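Local coordinates for putative sugar ABC transporter (Yersinia enterocolitica subsp. enterocolitica 8081, PDB 5ULB), which probably serves as the periplasmic substrate-binding component of an ABC transporter for sugars of the methylthioribose type, holding the ligand between two domains, at residues 127-132 and 160-165; 257-262 and 291-296. One frame throughout, in Å; residues are numbered along the deposited sequence.

How the contacts relate
Contact 1 (127-132 with 160-165) packs two helices beside the sheet, and contact 2 (257-262 with 291-296) pairs two antiparallel strands within it; their centres lie 15 Å apart. Helix 124-138 joins them. Thr-128 and Phe-132 serve contact 1, whereas Leu-127, Glu-130 and Ser-131 of the same helix rest on the strands of contact 2: Glu-130 CB is 3.6 Å from Ser-292 OG, and Ser-131 N is 3.7 Å from Val-258 CG2. Neither contact is itself the sugar site, but both lie near it, with the side chain of Thr-128 about 10 Å and that of Ala-259 about 8 Å from the bound selenium-containing methylthioribose analogues.

Contact 1: 127-132 and 160-165; sequences LTNESF and QAAYQA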
loop_
_atom_site.group_PDB
_atom_site.type_symbol
_atom_site.label_atom_id
_atom_site.label_comp_id
_atom_site.label_asym_id
_atom_site.label_seq_id
_atom_site.Cartn_x
_atom_site.Cartn_y
_atom_site.Cartn_z
ATOM N N LEU A 127 -5.634 -10.026 -3.022
ATOM C CA LEU A 127 -4.726 -9.972 -1.843
ATOM C C LEU A 127 -5.300 -10.842 -0.745
ATOM O O LEU A 127 -4.539 -11.549 -0.027
ATOM C CB LEU A 127 -4.528 -8.546 -1.330
ATOM C CG LEU A 127 -3.772 -7.605 -2.225
ATOM C CD1 LEU A 127 -3.805 -6.177 -1.674
ATOM C CD2 LEU A 127 -2.343 -8.016 -2.460
ATOM N N THR A 128 -6.608 -10.753 -0.487
ATOM C CA THR A 128 -7.277 -11.539 0.515
ATOM C C THR A 128 -7.315 -13.023 0.156
ATOM O O THR A 128 -7.064 -13.866 1.000
ATOM C CB THR A 128 -8.689 -10.971 0.765
ATOM O OG1 THR A 128 -8.607 -9.612 1.164
ATOM C CG2 THR A 128 -9.474 -11.742 1.728
ATOM N N ASN A 129 -7.772 -13.289 -1.076
ATOM C CA ASN A 129 -7.904 -14.686 -1.483
ATOM C C ASN A 129 -6.596 -15.406 -1.381
ATOM O O ASN A 129 -6.578 -16.607 -1.061
ATOM C CB ASN A 129 -8.545 -14.752 -2.865
ATOM C CG ASN A 129 -10.016 -14.300 -2.880
ATOM O OD1 ASN A 129 -10.682 -14.329 -1.893
ATOM N ND2 ASN A 129 -10.472 -13.846 -4.046
ATOM N N GLU A 130 -5.474 -14.754 -1.740
ATOM C CA GLU A 130 -4.205 -15.427 -1.692
ATOM C C GLU A 130 -3.624 -15.588 -0.292
ATOM O O GLU A 130 -2.893 -16.501 0.028
ATOM C CB GLU A 130 -3.222 -14.738 -2.626
ATOM C CG GLU A 130 -3.590 -14.814 -4.081
ATOM C CD GLU A 130 -3.963 -16.222 -4.700
ATOM O OE1 GLU A 130 -3.385 -17.170 -4.394
ATOM O OE2 GLU A 130 -4.915 -16.241 -5.575
ATOM N N SER A 131 -3.886 -14.609 0.594
ATOM C CA SER A 131 -3.295 -14.600 1.956
ATOM C C SER A 131 -4.167 -15.390 2.914
ATOM O O SER A 131 -3.750 -16.424 3.480
ATOM C CB SER A 131 -3.066 -13.148 2.451
ATOM O OG SER A 131 -4.235 -12.397 2.504
ATOM N N PHE A 132 -5.396 -14.941 3.070
ATOM C CA PHE A 132 -6.357 -15.657 3.850
ATOM C C PHE A 132 -6.682 -17.038 3.269
ATOM O O PHE A 132 -6.893 -18.004 3.995
ATOM C CB PHE A 132 -7.646 -14.834 4.111
ATOM C CG PHE A 132 -8.571 -15.447 5.112
ATOM C CD1 PHE A 132 -8.208 -15.503 6.423
ATOM C CD2 PHE A 132 -9.810 -15.978 4.726
ATOM C CE1 PHE A 132 -9.009 -16.045 7.321
ATOM C CE2 PHE A 132 -10.620 -16.569 5.666
ATOM C CZ PHE A 132 -10.186 -16.617 6.963
ATOM N N GLN A 160 -12.231 -6.814 3.823
ATOM C CA GLN A 160 -13.216 -7.392 4.724
ATOM C C GLN A 160 -14.336 -8.091 3.902
ATOM O O GLN A 160 -14.758 -9.171 4.313
ATOM C CB GLN A 160 -13.871 -6.251 5.567
ATOM C CG GLN A 160 -14.986 -6.681 6.508
ATOM C CD GLN A 160 -14.496 -7.608 7.607
ATOM O OE1 GLN A 160 -13.302 -7.658 7.954
ATOM N NE2 GLN A 160 -15.446 -8.221 8.280
ATOM N N ALA A 161 -14.767 -7.523 2.805
ATOM C CA ALA A 161 -15.848 -8.164 1.990
ATOM C C ALA A 161 -15.335 -9.518 1.449
ATOM O O ALA A 161 -16.067 -10.518 1.492
ATOM C CB ALA A 161 -16.328 -7.273 0.877
ATOM N N ALA A 162 -14.102 -9.494 0.938
ATOM C CA ALA A 162 -13.558 -10.741 0.400
ATOM C C ALA A 162 -13.381 -11.793 1.494
ATOM O O ALA A 162 -13.603 -13.022 1.286
ATOM C CB ALA A 162 -12.261 -10.477 -0.340
ATOM N N TYR A 163 -12.914 -11.381 2.666
ATOM C CA TYR A 163 -12.790 -12.218 3.831
ATOM C C TYR A 163 -14.126 -12.801 4.240
ATOM O O TYR A 163 -14.217 -14.037 4.532
ATOM C CB TYR A 163 -12.140 -11.402 4.928
ATOM C CG TYR A 163 -12.232 -11.958 6.356
ATOM C CD1 TYR A 163 -11.359 -12.965 6.829
ATOM C CD2 TYR A 163 -13.159 -11.438 7.222
ATOM C CE1 TYR A 163 -11.446 -13.343 8.165
ATOM C CE2 TYR A 163 -13.242 -11.874 8.553
ATOM C CZ TYR A 163 -12.330 -12.830 8.977
ATOM O OH TYR A 163 -12.345 -13.243 10.281
ATOM N N GLN A 164 -15.185 -11.988 4.314
ATOM C CA GLN A 164 -16.486 -12.513 4.717
ATOM C C GLN A 164 -16.966 -13.586 3.712
ATOM O O GLN A 164 -17.559 -14.577 4.140
ATOM C CB GLN A 164 -17.502 -11.424 4.838
ATOM C CG GLN A 164 -17.340 -10.531 6.055
ATOM C CD GLN A 164 -17.579 -11.212 7.415
ATOM O OE1 GLN A 164 -16.945 -10.822 8.452
ATOM N NE2 GLN A 164 -18.466 -12.168 7.430
ATOM N N ALA A 165 -16.680 -13.392 2.403
ATOM C CA ALA A 165 -17.012 -14.472 1.488
ATOM C C ALA A 165 -16.306 -15.782 1.758
ATOM O O ALA A 165 -16.897 -16.893 1.630
ATOM C CB ALA A 165 -16.851 -13.963 0.073
HETATM O O HOH W 1 -13.356 -13.885 -1.365
#
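Along segment 160-165, Ala-162 is the first residue to touch segment 127-132. Its methyl points at the partner helix and meets Thr-128, with CB 3.7 Å from Thr-128 CG2, where the two backbones come nearest (CA to CA 6.3 Å). Thr-128 CG2 stands anti to its own backbone N, which carries the methyl across to Tyr-163 N as well, 3.6 Å away, while OG1 turns back to Asp-124 O. The carbonyl of Ala-162 adds a polar link: no direct hydrogen bond joins the two segments, but one water bridges them, donating to Ala-162 O and to Asn-129 OD1, 2.8 Å from each. Tyr-163 follows, its CG anti to the backbone N (chi1 165°), and its ring reaches Phe-132 as a T-shaped pair. The edge of Tyr-163 is presented to one face of Phe-132, CD1 standing 3.7 Å above the ring centre, with centroids 4.9 Å apart and planes at 68°. Phe-132 is also anti about chi1 and its CB points at the partner, whereas only the end of Tyr-163 comes nearer. The phenol of Tyr-163 ends in a hydrogen bond with Glu-175. The axes of the two segments cross at -49°, 9.1 Å apart at closest, and both rings touch Ile-145 of strand 143-148 and meet Trp-210 of strand 208-211, at the place where the two helices pack on the sheet.

Contact 2: 257-262 and 291-296; sequences SVAVDP and ASIPQA
Val-258 carries CG1 anti to its backbone N (chi1 -176°) and CG2 beside it, so both methyls straddle the hydroxyl of Ser-292, whose OG is anti to its own carbonyl carbon (chi1 -58°). Val-258 CG1 and CG2 each lie 3.8 Å from Ser-292 OG, a packing contact across a non-hydrogen-bonded pair. Ile-293 has CG1 anti to its carbonyl carbon and is extended about chi2 (165°), which together bring CD1 along the other face toward Ala-259 CB, a loose 4.5 Å away, while Ile-293 CB sits 3.4 Å from Ser-257 O. That face also holds Ser-257, Ala-259 and Ala-291. Met-247 of helix 241-248 touches Ser-257 and Ile-293 there, and helix 124-138 packs on the face of Val-258 and Ser-292.

The backbones run antiparallel in two hydrogen-bonded pairs. Ser-257 N donates to Ile-293 O and Ile-293 N returns a bond of 2.8 Å to Ser-257 O, nearly along the C=O axis. Ala-259 N donates to Ala-291 O at 2.9 Å; in the reverse bond, Ala-291 N reaches Ala-259 O from above the carbonyl plane. Val-258 CA adds a CA-H...O contact of 3.4 Å to Ala-291 O. Strand 285-294 runs parallel to 118-122 on its other flank and antiparallel to 254-259, the one antiparallel junction in the sheet.

Four main-chain bonds thus fix the register, while small or branched apolar groups and two serines line the faces. The Ser-257 hydroxyl is buried but satisfied by Trp-254 and Asp-238, the latter a pocket residue, so this pairing is tied through one hydroxyl to the backbone at the sugar site.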
loop_
_atom_site.group_PDB
_atom_site.type_symbol
_atom_site.label_atom_id
_atom_site.label_comp_id
_atom_site.label_asym_id
_atom_site.label_seq_id
_atom_site.Cartn_x
_atom_site.Cartn_y
_atom_site.Cartn_z
ATOM N N SER A 257 3.444 -13.445 2.665
ATOM C CA SER A 257 3.043 -12.061 2.449
ATOM C C SER A 257 2.548 -12.023 0.998
ATOM O O SER A 257 3.269 -12.458 0.084
ATOM C CB SER A 257 4.171 -11.057 2.562
ATOM O OG SER A 257 4.402 -10.702 3.946
ATOM N N VAL A 258 1.410 -11.403 0.764
ATOM C CA VAL A 258 0.867 -11.189 -0.569
ATOM C C VAL A 258 0.920 -9.658 -0.791
ATOM O O VAL A 258 0.334 -8.957 0.046
ATOM C CB VAL A 258 -0.545 -11.765 -0.711
ATOM C CG1 VAL A 258 -0.990 -11.585 -2.141
ATOM C CG2 VAL A 258 -0.553 -13.233 -0.347
ATOM N N ALA A 259 1.622 -9.245 -1.846
ATOM C CA ALA A 259 1.992 -7.805 -1.846
ATOM C C ALA A 259 2.275 -7.254 -3.224
ATOM O O ALA A 259 2.620 -7.987 -4.139
ATOM C CB ALA A 259 3.243 -7.637 -0.986
ATOM N N VAL A 260 2.118 -5.941 -3.295
ATOM C CA VAL A 260 2.587 -5.099 -4.380
ATOM C C VAL A 260 3.719 -4.256 -3.828
ATOM O O VAL A 260 3.630 -3.779 -2.666
ATOM C CB VAL A 260 1.437 -4.187 -4.942
ATOM C CG1 VAL A 260 1.907 -3.300 -6.048
ATOM C CG2 VAL A 260 0.217 -5.016 -5.374
ATOM N N ASP A 261 4.726 -3.993 -4.597
ATOM C CA ASP A 261 5.855 -3.121 -4.140
ATOM C C ASP A 261 5.273 -1.675 -4.017
ATOM O O ASP A 261 4.861 -1.084 -5.011
ATOM C CB ASP A 261 6.970 -3.083 -5.175
ATOM C CG ASP A 261 8.190 -2.255 -4.770
ATOM O OD1 ASP A 261 8.119 -1.549 -3.729
ATOM O OD2 ASP A 261 9.182 -2.359 -5.527
ATOM N N PRO A 262 5.239 -1.100 -2.787
ATOM C CA PRO A 262 4.697 0.253 -2.687
ATOM C C PRO A 262 5.480 1.255 -3.385
ATOM O O PRO A 262 4.870 2.306 -3.759
ATOM C CB PRO A 262 4.618 0.454 -1.135
ATOM C CG PRO A 262 4.799 -0.871 -0.495
ATOM C CD PRO A 262 5.653 -1.632 -1.476
ATOM N N ALA A 291 2.068 -10.264 -5.969
ATOM C CA ALA A 291 2.730 -11.520 -5.937
ATOM C C ALA A 291 2.606 -12.121 -4.552
ATOM O O ALA A 291 2.555 -11.406 -3.554
ATOM C CB ALA A 291 4.222 -11.373 -6.297
ATOM N N SER A 292 2.570 -13.454 -4.503
ATOM C CA SER A 292 2.499 -14.144 -3.252
ATOM C C SER A 292 3.928 -14.635 -2.907
ATOM O O SER A 292 4.503 -15.430 -3.663
ATOM C CB SER A 292 1.561 -15.331 -3.330
ATOM O OG SER A 292 0.255 -14.826 -3.727
ATOM N N ILE A 293 4.389 -14.218 -1.733
ATOM C CA ILE A 293 5.766 -14.410 -1.329
ATOM C C ILE A 293 5.787 -15.421 -0.173
ATOM O O ILE A 293 5.396 -15.105 0.927
ATOM C CB ILE A 293 6.440 -13.091 -0.857
ATOM C CG1 ILE A 293 6.293 -12.004 -1.897
ATOM C CG2 ILE A 293 7.922 -13.301 -0.451
ATOM C CD1 ILE A 293 6.593 -10.610 -1.419
ATOM N N PRO A 294 6.202 -16.634 -0.425
ATOM C CA PRO A 294 6.235 -17.708 0.661
ATOM C C PRO A 294 7.512 -17.636 1.504
ATOM O O PRO A 294 8.585 -17.410 0.988
ATOM C CB PRO A 294 6.160 -19.037 -0.088
ATOM C CG PRO A 294 6.824 -18.694 -1.413
ATOM C CD PRO A 294 6.611 -17.229 -1.734
ATOM N N GLN A 295 7.358 -17.893 2.783
ATOM C CA GLN A 295 8.476 -17.909 3.712
ATOM C C GLN A 295 9.601 -18.800 3.255
ATOM O O GLN A 295 10.771 -18.452 3.361
ATOM C CB GLN A 295 7.980 -18.380 5.063
ATOM C CG GLN A 295 9.014 -18.527 6.143
ATOM C CD GLN A 295 8.455 -18.901 7.463
ATOM O OE1 GLN A 295 7.575 -19.769 7.542
ATOM N NE2 GLN A 295 8.963 -18.271 8.561
ATOM N N ALA A 296 9.267 -19.963 2.706
ATOM C CA ALA A 296 10.359 -20.926 2.371
ATOM C C ALA A 296 11.323 -20.322 1.322
ATOM O O ALA A 296 12.535 -20.632 1.345
ATOM C CB ALA A 296 9.817 -22.192 1.895
#